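Local coordinates for purine nucleoside phosphorylase (Thermus thermophilus, PDB 6TK9), which catalyses the reversible phosphorolysis of purine nucleosides such as inosine and guanosine, giving the free purine base and ribose 1-phosphate, at the interface of chains A and B. Residues are numbered along the deposited sequence; one frame, centred on the assembly and turned at random. Chains: chain A/B, Purine nucleoside phosphorylase.

The interface of chains A and B. Residues chain A 191, 193, 195-196; chain B 130-133, 155.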
ATOM      1  N   PHE A 191      -2.502 -19.273 -15.092  1.00 34.71           N
ATOM      2  CA  PHE A 191      -2.782 -18.858 -13.696  1.00 35.26           C
ATOM      3  C   PHE A 191      -1.842 -17.681 -13.370  1.00 34.81           C
ATOM      4  O   PHE A 191      -0.873 -17.452 -14.088  1.00 34.82           O
ATOM      5  CB  PHE A 191      -2.694 -20.044 -12.725  1.00 34.72           C
ATOM      6  CG  PHE A 191      -3.869 -20.998 -12.733  1.00 36.32           C
ATOM      7  CD1 PHE A 191      -5.136 -20.581 -12.348  1.00 35.21           C
ATOM      8  CD2 PHE A 191      -3.708 -22.334 -13.110  1.00 41.00           C
ATOM      9  CE1 PHE A 191      -6.205 -21.468 -12.337  1.00 37.22           C
ATOM     10  CE2 PHE A 191      -4.779 -23.219 -13.108  1.00 36.81           C
ATOM     11  CZ  PHE A 191      -6.027 -22.781 -12.729  1.00 37.52           C
ATOM     12  N   SER A 193       1.019 -15.392 -11.654  1.00 32.11           N
ATOM     13  CA  SER A 193       2.341 -15.489 -10.986  1.00 34.10           C
ATOM     14  C   SER A 193       2.141 -15.199  -9.497  1.00 36.45           C
ATOM     15  O   SER A 193       1.085 -14.615  -9.128  1.00 35.84           O
ATOM     16  CB  SER A 193       3.350 -14.539 -11.563  1.00 33.11           C
ATOM     17  OG  SER A 193       3.140 -13.217 -11.056  1.00 36.72           O
ATOM     18  N   ALA A 195       3.725 -12.885  -7.867  1.00 32.85           N
ATOM     19  CA  ALA A 195       3.727 -11.411  -7.778  1.00 31.52           C
ATOM     20  C   ALA A 195       2.369 -10.861  -8.213  1.00 35.21           C
ATOM     21  O   ALA A 195       1.904  -9.887  -7.581  1.00 35.48           O
ATOM     22  CB  ALA A 195       4.842 -10.849  -8.613  1.00 34.34           C
ATOM     23  N   GLU A 196       1.746 -11.467  -9.234  1.00 36.55           N
ATOM     24  CA  GLU A 196       0.380 -11.083  -9.672  1.00 35.01           C
ATOM     25  C   GLU A 196      -0.617 -11.404  -8.551  1.00 36.03           C
ATOM     26  O   GLU A 196      -1.490 -10.549  -8.289  1.00 36.00           O
ATOM     27  CB  GLU A 196      -0.006 -11.781 -10.970  1.00 36.24           C
ATOM     28  CG  GLU A 196       0.596 -11.142 -12.202  1.00 37.55           C
ATOM     29  CD  GLU A 196       0.583 -12.032 -13.441  1.00 40.06           C
ATOM     30  OE1 GLU A 196       0.481 -13.276 -13.260  1.00 42.08           O
ATOM     31  OE2 GLU A 196       0.652 -11.483 -14.587  1.00 37.36           O
TER
ATOM     32  N   ASP B 130      10.525 -13.407 -10.671  1.00 39.07           N
ATOM     33  CA  ASP B 130       9.082 -13.490 -10.992  1.00 37.47           C
ATOM     34  C   ASP B 130       8.740 -12.318 -11.918  1.00 37.21           C
ATOM     35  O   ASP B 130       9.627 -11.490 -12.183  1.00 34.68           O
ATOM     36  CB  ASP B 130       8.250 -13.527  -9.707  1.00 38.05           C
ATOM     37  CG  ASP B 130       6.904 -14.245  -9.815  1.00 41.60           C
ATOM     38  OD1 ASP B 130       6.613 -14.868 -10.867  1.00 41.43           O
ATOM     39  OD2 ASP B 130       6.157 -14.195  -8.833  1.00 44.58           O
ATOM     40  N   TYR B 131       7.506 -12.283 -12.416  1.00 35.42           N
ATOM     41  CA  TYR B 131       7.023 -11.279 -13.384  1.00 35.81           C
ATOM     42  C   TYR B 131       5.677 -10.759 -12.912  1.00 36.62           C
ATOM     43  O   TYR B 131       5.053 -11.426 -12.078  1.00 34.38           O
ATOM     44  CB  TYR B 131       6.881 -11.864 -14.791  1.00 35.71           C
ATOM     45  CG  TYR B 131       5.779 -12.870 -14.985  1.00 35.22           C
ATOM     46  CD1 TYR B 131       4.471 -12.479 -15.216  1.00 37.65           C
ATOM     47  CD2 TYR B 131       6.060 -14.228 -15.015  1.00 37.48           C
ATOM     48  CE1 TYR B 131       3.459 -13.407 -15.423  1.00 34.26           C
ATOM     49  CE2 TYR B 131       5.060 -15.169 -15.198  1.00 37.10           C
ATOM     50  CZ  TYR B 131       3.759 -14.757 -15.419  1.00 37.04           C
ATOM     51  OH  TYR B 131       2.780 -15.692 -15.584  1.00 43.05           O
ATOM     52  N   ILE B 132       5.284  -9.606 -13.454  1.00 34.35           N
ATOM     53  CA  ILE B 132       3.901  -9.067 -13.402  1.00 37.21           C
ATOM     54  C   ILE B 132       3.525  -8.654 -14.835  1.00 37.39           C
ATOM     55  O   ILE B 132       4.307  -7.940 -15.480  1.00 39.75           O
ATOM     56  CB  ILE B 132       3.824  -7.899 -12.394  1.00 39.12           C
ATOM     57  CG1 ILE B 132       3.955  -8.362 -10.947  1.00 36.40           C
ATOM     58  CG2 ILE B 132       2.565  -7.065 -12.593  1.00 40.76           C
ATOM     59  CD1 ILE B 132       4.233  -7.225 -10.005  1.00 40.52           C
ATOM     60  N   ASN B 133       2.368  -9.095 -15.314  1.00 35.10           N
ATOM     61  CA  ASN B 133       1.799  -8.695 -16.621  1.00 34.08           C
ATOM     62  C   ASN B 133       0.911  -7.456 -16.443  1.00 34.73           C
ATOM     63  O   ASN B 133      -0.219  -7.617 -15.957  1.00 30.71           O
ATOM     64  CB  ASN B 133       0.980  -9.837 -17.197  1.00 34.54           C
ATOM     65  CG  ASN B 133       0.460  -9.508 -18.568  1.00 35.09           C
ATOM     66  OD1 ASN B 133      -0.014 -10.393 -19.274  1.00 40.23           O
ATOM     67  ND2 ASN B 133       0.595  -8.254 -18.964  1.00 33.20           N
ATOM     68  N   MET B 155       1.864 -20.946 -13.212  1.00 39.32           N
ATOM     69  CA  MET B 155       2.911 -19.936 -13.473  1.00 36.37           C
ATOM     70  C   MET B 155       3.755 -19.709 -12.218  1.00 34.85           C
ATOM     71  O   MET B 155       4.611 -18.850 -12.274  1.00 38.72           O
ATOM     72  CB  MET B 155       2.254 -18.649 -13.967  1.00 35.50           C
ATOM     73  CG  MET B 155       1.661 -18.790 -15.377  1.00 36.48           C
ATOM     74  SD  MET B 155       2.782 -19.529 -16.630  1.00 39.48           S
ATOM     75  CE  MET B 155       4.209 -18.470 -16.421  1.00 40.50           C
TER
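A:Ala195 CB packs against B:Ile132 CG1 at 3.5 Å, and this pair forms the apolar centre of the contact. Here the N-terminal end of helix 194-202 of one purine nucleoside phosphorylase subunit docks on strand 130-133 of another. The contact lies in the deposited hexamer and is likely to belong to the oligomer, since this family commonly forms trimers or hexamers. The B:Ile132 branch reaches A:Ala195 with CG1 beside its own backbone N and anti to its carbonyl carbon (chi1 -71°). Next to it, A:Ser193 CB lies over one face of the B:Tyr131 ring, 4.0 Å from the centroid and offset toward the rim. The carboxylate of A:Glu196 stands nearly perpendicular to that ring, with CD 3.8 Å from CE1.

A:Ser193 begins the helix as an N-cap. Its hydroxyl OG accepts the N-H of A:Glu196 and donates to the backbone O of B:Tyr131 at 2.8 Å. That donor is tilted 21° from the carbonyl plane. A:Glu196 closes the capping box: with CG beside its backbone N, the extended side chain brings OE1 to the N-H of A:Ser193 at 2.7 Å, met on the anti side. The other oxygen, OE2, accepts the backbone N-H of B:Asn133 across the interface at 3.0 Å. One carboxylate thus ties the helix start to the neighbour's strand. With an alanine in place of A:Glu196, the N-H groups of A:Ser193 and B:Asn133 would probably lose these acceptors, and a gap would be likely to open beside the B:Tyr131 ring.

At the rim, B:Asp130 OD2 accepts the backbone N-H of A:Ala195 at 2.9 Å, from above the carboxylate plane. The B:Asp130 carboxylate, if charged, may interact favourably with the positive end of the helix dipole.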